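Local structure of xylose isomerase-like TIM barrel (Anabaena variabilis ATCC 29413, 2QW5) at residues N99-E102 / Q103-E106; E106-E109 / Y110-R114; F137-T140 / D141-P145; E150-E153 / H154-V157. The protein binds zinc and D-xylose in a TIM barrel and is probably a sugar or sugar-phosphate isomerase or epimerase. One frame throughout, in Å; residues are numbered along the deposited sequence. Where two conformers were deposited one is given.

Contact 1: residues N99-E102 / Q103-E106; sequences NYPE and QRQE
The carbonyl O of Tyr100 receives the backbone N of Arg104 at 3.0 Å in a straight bond of 168°, and the same oxygen takes a second, weak bond from the N of Gln103. This is the first turn of helix 101-120, the helix of the beta-alpha-beta unit between barrel strands 83-87 and 125-128, with Tyr100 at the N-cap position and Pro101 opening the helix. The backbone N atoms of Gln105 and Glu106 continue the pattern to the O atoms of Pro101 and Glu102.

Arg104 folds back over the start of the helix. Its chain is bent at chi3 (-60°), which lays the guanidinium across the Tyr100-Pro101 peptide: Pro101 CA sits 3.7 Å above one face, offset toward the rim, and Pro101 CG touches NH2 of Arg104 at 3.7 Å. NH1 of Arg104 is held by the carbonyl O of Ser98. On another side, the amide of Gln103 and the ring of Tyr100 are almost coplanar (5° apart), and OE1 of Gln103 lies at the ring edge, 3.7 Å from CD2 of Tyr100. That amide is pinned at both ends, OE1 by the hydroxyl of Ser98 and NE2 by the carbonyl O of Thr93. Tyr100 and Gln103 also pack against Gln103 and Tyr100 of the second subunit.

The carboxylates of Glu102 and Glu106 come close in one of two conformers of Glu102, so their closeness is doubtful. In that conformer a water donates weakly to OE2 of Glu102; its firm bond is to OE1 of Glu106, at 2.8 Å.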
loop_
_atom_site.group_PDB
_atom_site.type_symbol
_atom_site.label_atom_id
_atom_site.label_comp_id
_atom_site.label_asym_id
_atom_site.label_seq_id
_atom_site.Cartn_x
_atom_site.Cartn_y
_atom_site.Cartn_z
ATOM N N ASN A 99 -9.069 16.996 16.108
ATOM C CA ASN A 99 -10.269 17.208 16.917
ATOM C C ASN A 99 -9.962 17.176 18.406
ATOM O O ASN A 99 -10.815 17.579 19.177
ATOM C CB ASN A 99 -11.316 16.135 16.673
ATOM C CG ASN A 99 -11.927 16.218 15.325
ATOM O OD1 ASN A 99 -12.031 17.288 14.704
ATOM N ND2 ASN A 99 -12.381 15.069 14.855
ATOM N N TYR A 100 -8.758 16.729 18.799
ATOM C CA TYR A 100 -8.399 16.541 20.202
ATOM C C TYR A 100 -7.563 17.719 20.735
ATOM O O TYR A 100 -6.436 17.968 20.241
ATOM C CB TYR A 100 -7.676 15.185 20.384
ATOM C CG TYR A 100 -8.442 14.069 19.699
ATOM C CD1 TYR A 100 -9.814 13.831 20.002
ATOM C CD2 TYR A 100 -7.837 13.267 18.713
ATOM C CE1 TYR A 100 -10.550 12.826 19.334
ATOM C CE2 TYR A 100 -8.564 12.265 18.050
ATOM C CZ TYR A 100 -9.932 12.055 18.378
ATOM O OH TYR A 100 -10.644 11.084 17.742
ATOM N N PRO A 101 -8.098 18.447 21.746
ATOM C CA PRO A 101 -7.374 19.594 22.338
ATOM C C PRO A 101 -5.905 19.382 22.689
ATOM O O PRO A 101 -5.092 20.219 22.324
ATOM C CB PRO A 101 -8.167 19.889 23.585
ATOM C CG PRO A 101 -9.593 19.515 23.200
ATOM C CD PRO A 101 -9.432 18.268 22.359
ATOM N N GLU A 102 -5.550 18.286 23.366
ATOM C CA GLU A 102 -4.133 18.002 23.737
ATOM C C GLU A 102 -3.258 17.788 22.516
ATOM O O GLU A 102 -2.057 18.105 22.541
ATOM C CB GLU A 102 -4.012 16.789 24.694
ATOM C CG GLU A 102 -2.550 16.331 25.008
ATOM C CD GLU A 102 -2.445 15.188 26.001
ATOM O OE1 GLU A 102 -3.113 15.250 27.046
ATOM O OE2 GLU A 102 -1.661 14.245 25.758
ATOM N N GLN A 103 -3.834 17.199 21.456
ATOM C CA GLN A 103 -3.068 16.977 20.228
ATOM C C GLN A 103 -2.744 18.339 19.613
ATOM O O GLN A 103 -1.612 18.595 19.250
ATOM C CB GLN A 103 -3.818 16.105 19.203
ATOM C CG GLN A 103 -2.902 15.709 18.027
ATOM C CD GLN A 103 -3.440 14.607 17.172
ATOM O OE1 GLN A 103 -4.630 14.309 17.159
ATOM N NE2 GLN A 103 -2.562 14.029 16.385
ATOM N N ARG A 104 -3.751 19.213 19.526
ATOM C CA ARG A 104 -3.579 20.588 19.015
ATOM C C ARG A 104 -2.548 21.417 19.808
ATOM O O ARG A 104 -1.736 22.159 19.220
ATOM C CB ARG A 104 -4.919 21.331 18.998
ATOM C CG ARG A 104 -5.892 20.740 18.031
ATOM C CD ARG A 104 -7.056 21.651 17.777
ATOM N NE ARG A 104 -7.843 21.973 18.963
ATOM C CZ ARG A 104 -9.042 21.476 19.288
ATOM N NH1 ARG A 104 -9.656 20.567 18.569
ATOM N NH2 ARG A 104 -9.635 21.892 20.387
ATOM N N GLN A 105 -2.586 21.292 21.142
ATOM C CA GLN A 105 -1.630 22.007 22.021
ATOM C C GLN A 105 -0.247 21.489 21.840
ATOM O O GLN A 105 0.702 22.278 21.808
ATOM C CB GLN A 105 -2.023 21.928 23.480
ATOM C CG GLN A 105 -3.293 22.724 23.745
ATOM C CD GLN A 105 -3.093 24.205 23.480
ATOM O OE1 GLN A 105 -2.082 24.785 23.908
ATOM N NE2 GLN A 105 -4.020 24.812 22.743
ATOM N N GLU A 106 -0.119 20.173 21.714
ATOM C CA GLU A 106 1.213 19.589 21.424
ATOM C C GLU A 106 1.729 20.021 20.042
ATOM O O GLU A 106 2.944 20.186 19.852
ATOM C CB GLU A 106 1.199 18.062 21.652
ATOM C CG GLU A 106 1.145 17.764 23.163
ATOM C CD GLU A 106 0.790 16.314 23.536
ATOM O OE1 GLU A 106 0.849 15.410 22.677
ATOM O OE2 GLU A 106 0.466 16.092 24.739
HETATM O O HOH W 1 0.837 12.908 23.933
#

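Contact 2: residues E106-E109 / Y110-R114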
loop_
_atom_site.group_PDB
_atom_site.type_symbol
_atom_site.label_atom_id
_atom_site.label_comp_id
_atom_site.label_asym_id
_atom_site.label_seq_id
_atom_site.Cartn_x
_atom_site.Cartn_y
_atom_site.Cartn_z
ATOM N N GLU A 106 -0.119 20.173 21.714
ATOM C CA GLU A 106 1.213 19.589 21.424
ATOM C C GLU A 106 1.729 20.021 20.042
ATOM O O GLU A 106 2.944 20.186 19.852
ATOM C CB GLU A 106 1.199 18.062 21.652
ATOM C CG GLU A 106 1.145 17.764 23.163
ATOM C CD GLU A 106 0.790 16.314 23.536
ATOM O OE1 GLU A 106 0.849 15.410 22.677
ATOM O OE2 GLU A 106 0.466 16.092 24.739
ATOM N N ALA A 107 0.812 20.219 19.093
ATOM C CA ALA A 107 1.144 20.698 17.752
ATOM C C ALA A 107 1.608 22.166 17.819
ATOM O O ALA A 107 2.569 22.553 17.148
ATOM C CB ALA A 107 -0.049 20.535 16.826
ATOM N N LEU A 108 0.914 22.977 18.618
ATOM C CA LEU A 108 1.313 24.381 18.863
ATOM C C LEU A 108 2.723 24.483 19.449
ATOM O O LEU A 108 3.515 25.338 19.017
ATOM C CB LEU A 108 0.325 25.064 19.797
ATOM C CG LEU A 108 0.485 26.561 20.106
ATOM C CD1 LEU A 108 0.499 27.406 18.835
ATOM C CD2 LEU A 108 -0.644 27.023 21.122
ATOM N N GLU A 109 3.036 23.618 20.413
ATOM C CA GLU A 109 4.404 23.623 21.010
ATOM C C GLU A 109 5.460 23.232 20.007
ATOM O O GLU A 109 6.580 23.794 20.017
ATOM C CB GLU A 109 4.492 22.816 22.327
ATOM C CG GLU A 109 3.581 23.396 23.461
ATOM C CD GLU A 109 3.896 24.901 23.879
ATOM O OE1 GLU A 109 5.091 25.210 24.150
ATOM O OE2 GLU A 109 2.945 25.758 23.950
ATOM N N TYR A 110 5.123 22.263 19.153
ATOM C CA TYR A 110 5.991 21.854 18.047
ATOM C C TYR A 110 6.241 23.050 17.111
ATOM O O TYR A 110 7.377 23.360 16.799
ATOM C CB TYR A 110 5.400 20.645 17.305
ATOM C CG TYR A 110 5.963 20.388 15.940
ATOM C CD1 TYR A 110 7.244 19.858 15.763
ATOM C CD2 TYR A 110 5.211 20.696 14.805
ATOM C CE1 TYR A 110 7.759 19.636 14.482
ATOM C CE2 TYR A 110 5.714 20.491 13.531
ATOM C CZ TYR A 110 6.979 19.958 13.367
ATOM O OH TYR A 110 7.422 19.762 12.066
ATOM N N LEU A 111 5.171 23.720 16.699
ATOM C CA LEU A 111 5.292 24.868 15.780
ATOM C C LEU A 111 6.028 26.041 16.437
ATOM O O LEU A 111 6.850 26.676 15.766
ATOM C CB LEU A 111 3.941 25.254 15.194
ATOM C CG LEU A 111 3.287 24.204 14.296
ATOM C CD1 LEU A 111 1.752 24.500 14.015
ATOM C CD2 LEU A 111 3.992 24.060 12.985
ATOM N N LYS A 112 5.808 26.257 17.749
ATOM C CA LYS A 112 6.557 27.319 18.524
ATOM C C LYS A 112 8.041 27.004 18.597
ATOM O O LYS A 112 8.906 27.920 18.492
ATOM C CB LYS A 112 6.013 27.520 19.926
ATOM C CG LYS A 112 4.626 28.196 20.027
ATOM C CD LYS A 112 4.212 28.266 21.487
ATOM C CE LYS A 112 2.993 29.137 21.687
ATOM N NZ LYS A 112 2.523 29.155 23.107
ATOM N N SER A 113 8.357 25.723 18.767
ATOM C CA SER A 113 9.773 25.267 18.717
ATOM C C SER A 113 10.414 25.603 17.381
ATOM O O SER A 113 11.595 26.023 17.310
ATOM C CB SER A 113 9.881 23.736 18.936
ATOM O OG SER A 113 11.136 23.251 18.516
ATOM N N ARG A 114 9.670 25.368 16.312
ATOM C CA ARG A 114 10.189 25.603 14.979
ATOM C C ARG A 114 10.298 27.101 14.729
ATOM O O ARG A 114 11.286 27.536 14.117
ATOM C CB ARG A 114 9.441 24.802 13.920
ATOM C CG ARG A 114 9.944 23.345 13.699
ATOM C CD ARG A 114 10.161 22.469 14.935
ATOM N NE ARG A 114 11.006 21.312 14.634
ATOM C CZ ARG A 114 11.769 20.647 15.500
ATOM N NH1 ARG A 114 11.859 20.983 16.781
ATOM N NH2 ARG A 114 12.456 19.601 15.064
#
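Lys112 reaches back along helix 101-120 to Leu108 and Glu109, one turn earlier, its aliphatic chain touching the branch of Leu108 and the carboxylate of Glu109. The helix packs on the outside of the TIM barrel as part of a beta-alpha-beta unit, and regular i to i+4 backbone bonds run through this section, from Tyr110 N to Glu106 O on to Ser113 N to Glu109 O.

With CG anti to its carbonyl carbon (chi1 -71°) and the rest of the chain extended, Lys112 runs toward the N-terminal end of the helix. Its CE lies 3.9 Å from CG of Leu108, while NZ meets OE2 of Glu109 in a long salt bridge of 3.5 Å. Glu109 doubles back at chi2 (-59°) to present that oxygen, which also lies 3.7 Å from CD of Lys112. Leu108 packs on Ile165 and Leu169, and Lys112 on Tyr172, all of helix 148-176, which puts both side chains at that helix.

Tyr110 departs in another direction. Its ring stands with an edge toward Ala107 O, which lies in the ring plane, 4.0 Å from CD2. The ring stacks with Phe94 and its hydroxyl is hydrogen-bonded to Gly89 O. The side chain of Tyr110 is about 9 Å from the bound D-xylose. Leu111 sets CG 3.4 Å from Ala107 O and packs on Leu169. Further along, Arg114 is fixed by Asp63 and the carbonyl O of Ala53, and its NH1 donates in the guanidinium plane to OG of Ser113 at 2.9 Å.

Contact 3: residues F137-T140 / D141-P145; sequences FPTT and DFNEP
Thr140 accepts two backbone N-H groups firmly and a third weakly across this loop, while its own N is taken up as well. Its N donates to Glu144 O at 2.9 Å, in the carbonyl plane, and its OG1 accepts Glu144 N at 3.0 Å, so the two residues hold each other through both main chain and side chain. The hydroxyl can do this because chi1 (63°) sets it between the backbone N and the carbonyl carbon. From there it also draws a weak bond from Phe142 N. The side chains of Thr140 and Glu144 leave the loop together, CB of Glu144 3.5 Å from that same OG1.

The chain reverses here in a type I beta turn from Thr140 to Asn143, closed by Asn143 N to Thr140 O at 3.1 Å, with the donor well above the carbonyl plane. Asn143 is in the left-handed region (phi 61°), making this a type I turn with a G1 bulge, a 3:5 hairpin connection, and the Thr139-Pro145 beta bridge flanks it. Glu144 O has a further neighbour at the bridge, CA of Thr139, in a CA-H...O contact of 3.1 Å.

Asp141 spends its carboxylate on the second subunit: OD1 forms a salt bridge to Arg92 and a hydrogen bond to Thr93, and OD2 a hydrogen bond to Thr91, all of that chain. Arg92 of the second subunit also bonds Thr139 O. Thr139 and Asn143 are joined through a water, 2.7 Å from OG1 of Thr139 and accepting from ND2 of Asn143.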
loop_
_atom_site.group_PDB
_atom_site.type_symbol
_atom_site.label_atom_id
_atom_site.label_comp_id
_atom_site.label_asym_id
_atom_site.label_seq_id
_atom_site.Cartn_x
_atom_site.Cartn_y
_atom_site.Cartn_z
ATOM N N PHE A 137 -3.102 12.081 3.533
ATOM C CA PHE A 137 -4.438 12.028 2.946
ATOM C C PHE A 137 -5.303 11.244 3.919
ATOM O O PHE A 137 -4.899 10.167 4.341
ATOM C CB PHE A 137 -4.408 11.388 1.542
ATOM C CG PHE A 137 -3.626 12.177 0.533
ATOM C CD1 PHE A 137 -4.222 13.142 -0.252
ATOM C CD2 PHE A 137 -2.261 11.909 0.345
ATOM C CE1 PHE A 137 -3.464 13.863 -1.234
ATOM C CE2 PHE A 137 -1.511 12.613 -0.584
ATOM C CZ PHE A 137 -2.108 13.585 -1.390
ATOM N N PRO A 138 -6.462 11.815 4.343
ATOM C CA PRO A 138 -7.271 11.124 5.331
ATOM C C PRO A 138 -7.960 9.883 4.810
ATOM O O PRO A 138 -8.253 9.801 3.634
ATOM C CB PRO A 138 -8.320 12.171 5.757
ATOM C CG PRO A 138 -8.382 13.121 4.689
ATOM C CD PRO A 138 -7.024 13.129 4.005
ATOM N N THR A 139 -8.203 8.932 5.704
ATOM C CA THR A 139 -8.888 7.685 5.378
ATOM C C THR A 139 -9.904 7.381 6.468
ATOM O O THR A 139 -9.865 7.962 7.570
ATOM C CB THR A 139 -7.892 6.501 5.243
ATOM O OG1 THR A 139 -7.137 6.367 6.439
ATOM C CG2 THR A 139 -6.897 6.740 4.105
ATOM N N THR A 140 -10.823 6.469 6.158
ATOM C CA THR A 140 -11.820 6.032 7.123
ATOM C C THR A 140 -11.082 5.128 8.109
ATOM O O THR A 140 -9.876 4.829 7.929
ATOM C CB THR A 140 -12.935 5.243 6.460
ATOM O OG1 THR A 140 -12.379 4.046 5.888
ATOM C CG2 THR A 140 -13.642 6.099 5.409
ATOM N N ASP A 141 -11.771 4.699 9.164
ATOM C CA ASP A 141 -11.161 3.732 10.107
ATOM C C ASP A 141 -10.817 2.392 9.444
ATOM O O ASP A 141 -9.867 1.728 9.873
ATOM C CB ASP A 141 -12.048 3.504 11.330
ATOM C CG ASP A 141 -11.962 4.629 12.330
ATOM O OD1 ASP A 141 -11.196 5.595 12.133
ATOM O OD2 ASP A 141 -12.645 4.535 13.355
ATOM N N PHE A 142 -11.554 2.068 8.378
ATOM C CA PHE A 142 -11.335 0.851 7.590
ATOM C C PHE A 142 -10.385 1.085 6.387
ATOM O O PHE A 142 -10.383 0.326 5.417
ATOM C CB PHE A 142 -12.664 0.277 7.092
ATOM C CG PHE A 142 -13.641 -0.092 8.180
ATOM C CD1 PHE A 142 -13.254 -0.900 9.258
ATOM C CD2 PHE A 142 -14.985 0.278 8.064
ATOM C CE1 PHE A 142 -14.181 -1.267 10.240
ATOM C CE2 PHE A 142 -15.924 -0.096 9.022
ATOM C CZ PHE A 142 -15.528 -0.872 10.113
ATOM N N ASN A 143 -9.544 2.125 6.467
ATOM C CA ASN A 143 -8.541 2.470 5.449
ATOM C C ASN A 143 -9.030 2.818 4.036
ATOM O O ASN A 143 -8.252 2.728 3.076
ATOM C CB ASN A 143 -7.455 1.381 5.375
ATOM C CG ASN A 143 -6.825 1.098 6.713
ATOM O OD1 ASN A 143 -6.799 -0.050 7.178
ATOM N ND2 ASN A 143 -6.332 2.141 7.357
ATOM N N GLU A 144 -10.290 3.239 3.903
ATOM C CA GLU A 144 -10.790 3.657 2.607
ATOM C C GLU A 144 -10.413 5.121 2.404
ATOM O O GLU A 144 -10.503 5.896 3.359
ATOM C CB GLU A 144 -12.296 3.448 2.487
ATOM C CG GLU A 144 -12.691 1.947 2.448
ATOM C CD GLU A 144 -12.053 1.135 1.281
ATOM O OE1 GLU A 144 -11.887 1.700 0.163
ATOM O OE2 GLU A 144 -11.702 -0.058 1.519
ATOM N N PRO A 145 -9.926 5.500 1.197
ATOM C CA PRO A 145 -9.638 6.911 0.941
ATOM C C PRO A 145 -10.867 7.836 1.003
ATOM O O PRO A 145 -12.018 7.404 0.797
ATOM C CB PRO A 145 -9.058 6.901 -0.488
ATOM C CG PRO A 145 -8.458 5.606 -0.603
ATOM C CD PRO A 145 -9.481 4.696 0.048
HETATM O O HOH W 2 -5.499 4.205 6.059
#

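Contact 4: residues E150-E153 / H154-V157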
loop_
_atom_site.group_PDB
_atom_site.type_symbol
_atom_site.label_atom_id
_atom_site.label_comp_id
_atom_site.label_asym_id
_atom_site.label_seq_id
_atom_site.Cartn_x
_atom_site.Cartn_y
_atom_site.Cartn_z
ATOM N N GLU A 150 -16.663 14.645 -0.266
ATOM C CA GLU A 150 -16.516 14.109 1.090
ATOM C C GLU A 150 -15.251 14.683 1.772
ATOM O O GLU A 150 -15.289 15.095 2.923
ATOM C CB GLU A 150 -16.472 12.580 1.050
ATOM C CG GLU A 150 -16.626 11.940 2.421
ATOM C CD GLU A 150 -16.491 10.439 2.417
ATOM O OE1 GLU A 150 -16.074 9.834 1.391
ATOM O OE2 GLU A 150 -16.777 9.865 3.496
ATOM N N LEU A 151 -14.145 14.722 1.059
ATOM C CA LEU A 151 -12.923 15.319 1.588
ATOM C C LEU A 151 -13.119 16.800 1.945
ATOM O O LEU A 151 -12.676 17.242 3.009
ATOM C CB LEU A 151 -11.726 15.185 0.603
ATOM C CG LEU A 151 -10.436 15.829 1.059
ATOM C CD1 LEU A 151 -9.983 15.258 2.424
ATOM C CD2 LEU A 151 -9.358 15.618 -0.035
ATOM N N GLN A 152 -13.795 17.547 1.077
ATOM C CA GLN A 152 -14.029 18.997 1.318
ATOM C C GLN A 152 -14.896 19.228 2.576
ATOM O O GLN A 152 -14.621 20.140 3.327
ATOM C CB GLN A 152 -14.587 19.709 0.058
ATOM C CG GLN A 152 -13.550 19.781 -1.107
ATOM C CD GLN A 152 -12.269 20.523 -0.743
ATOM O OE1 GLN A 152 -12.312 21.500 -0.002
ATOM N NE2 GLN A 152 -11.102 20.054 -1.256
ATOM N N GLU A 153 -15.883 18.376 2.817
ATOM C CA GLU A 153 -16.707 18.450 4.039
ATOM C C GLU A 153 -15.867 18.159 5.288
ATOM O O GLU A 153 -15.985 18.886 6.283
ATOM C CB GLU A 153 -17.931 17.518 3.963
ATOM C CG GLU A 153 -18.947 17.927 2.933
ATOM C CD GLU A 153 -19.520 19.337 3.210
ATOM O OE1 GLU A 153 -19.936 19.645 4.357
ATOM O OE2 GLU A 153 -19.515 20.152 2.280
ATOM N N HIS A 154 -15.011 17.125 5.195
ATOM C CA HIS A 154 -14.049 16.736 6.241
ATOM C C HIS A 154 -13.091 17.889 6.560
ATOM O O HIS A 154 -12.807 18.200 7.740
ATOM C CB HIS A 154 -13.234 15.509 5.769
ATOM C CG HIS A 154 -12.123 15.094 6.690
ATOM N ND1 HIS A 154 -12.258 14.074 7.604
ATOM C CD2 HIS A 154 -10.848 15.534 6.808
ATOM C CE1 HIS A 154 -11.129 13.932 8.272
ATOM N NE2 HIS A 154 -10.266 14.809 7.812
ATOM N N LEU A 155 -12.546 18.506 5.503
ATOM C CA LEU A 155 -11.606 19.614 5.675
ATOM C C LEU A 155 -12.167 20.851 6.360
ATOM O O LEU A 155 -11.399 21.585 6.975
ATOM C CB LEU A 155 -10.919 19.996 4.370
ATOM C CG LEU A 155 -9.911 19.014 3.770
ATOM C CD1 LEU A 155 -9.563 19.458 2.349
ATOM C CD2 LEU A 155 -8.654 18.836 4.645
ATOM N N LYS A 156 -13.480 21.094 6.260
ATOM C CA LYS A 156 -14.091 22.248 6.967
ATOM C C LYS A 156 -13.901 22.139 8.469
ATOM O O LYS A 156 -13.620 23.145 9.127
ATOM C CB LYS A 156 -15.587 22.374 6.679
ATOM C CG LYS A 156 -15.957 22.683 5.243
ATOM C CD LYS A 156 -17.497 22.592 5.104
ATOM C CE LYS A 156 -17.929 22.871 3.675
ATOM N NZ LYS A 156 -19.408 22.881 3.556
ATOM N N VAL A 157 -14.016 20.913 8.993
ATOM C CA VAL A 157 -13.862 20.659 10.431
ATOM C C VAL A 157 -12.387 20.832 10.831
ATOM O O VAL A 157 -12.098 21.448 11.849
ATOM C CB VAL A 157 -14.390 19.268 10.853
ATOM C CG1 VAL A 157 -14.240 19.051 12.383
ATOM C CG2 VAL A 157 -15.813 19.081 10.409
#
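Glu153 and Lys156 form the charged pair of this contact, a salt bridge between residues three apart near the start of helix 148-176, the long helix that follows strand 125-128 on the outside of the TIM barrel. The two chains leave the helix together. That of Lys156 is fully extended and that of Glu153 bent at chi2 (-60°), which brings NZ of the lysine to OE2 of the glutamate at 3.0 Å, on the syn side and 24° out of the carboxylate plane. A weaker bond from the same NZ goes to OE1. OE2 also meets Arg298 of the third subunit, so this carboxylate faces two positive groups and would probably stay ionised.

Among the backbone bonds, Leu155 N to Leu151 O is short at 2.8 Å. The N of Lys156 is shared less tightly: it bonds Gln152 O at 3.3 Å and, weakly, Glu153 O, a slight loosening of the regular alpha-helical pattern.

Apolar packing is carried by Leu151 and Leu155, whose branches cross at an angle, CG of Leu151 lying 3.9 Å from CD1 of Leu155. Leu151 also packs on Pro138 and Ile146 of the preceding loop, and on Thr296 of the third subunit.

Of the remaining polar groups, the imidazole of His154, in one of its two conformers, forms a hydrogen bond between NE2 and NH1 of Arg158. The Gln152 amide passes CD1 of Leu155, with NE2 4.0 Å from that methyl, and the same NE2 donates to Thr296 O of the third subunit.

In the fold
Contacts 1 and 2 are successive parts of helix 101-120, sharing Glu106, with centres 11 Å apart: contact 1 is the exposed start of the helix and contact 2 its buried continuation. After strand 125-128 come contact 3, in the long loop, and contact 4, on helix 148-176, which pack together with centres 13 Å apart. The two halves meet where Asn99 of contact 1 touches Val157 of contact 4, although their centres are 19 Å apart. Contacts 1 and 2 lie in the unit from strand 83-87 to strand 125-128, contacts 3 and 4 in the next connection, between strands 125-128 and 179-182. Contacts 1 and 3 face the second subunit, and contacts 3 and 4 the third, tying this region to the four-chain assembly.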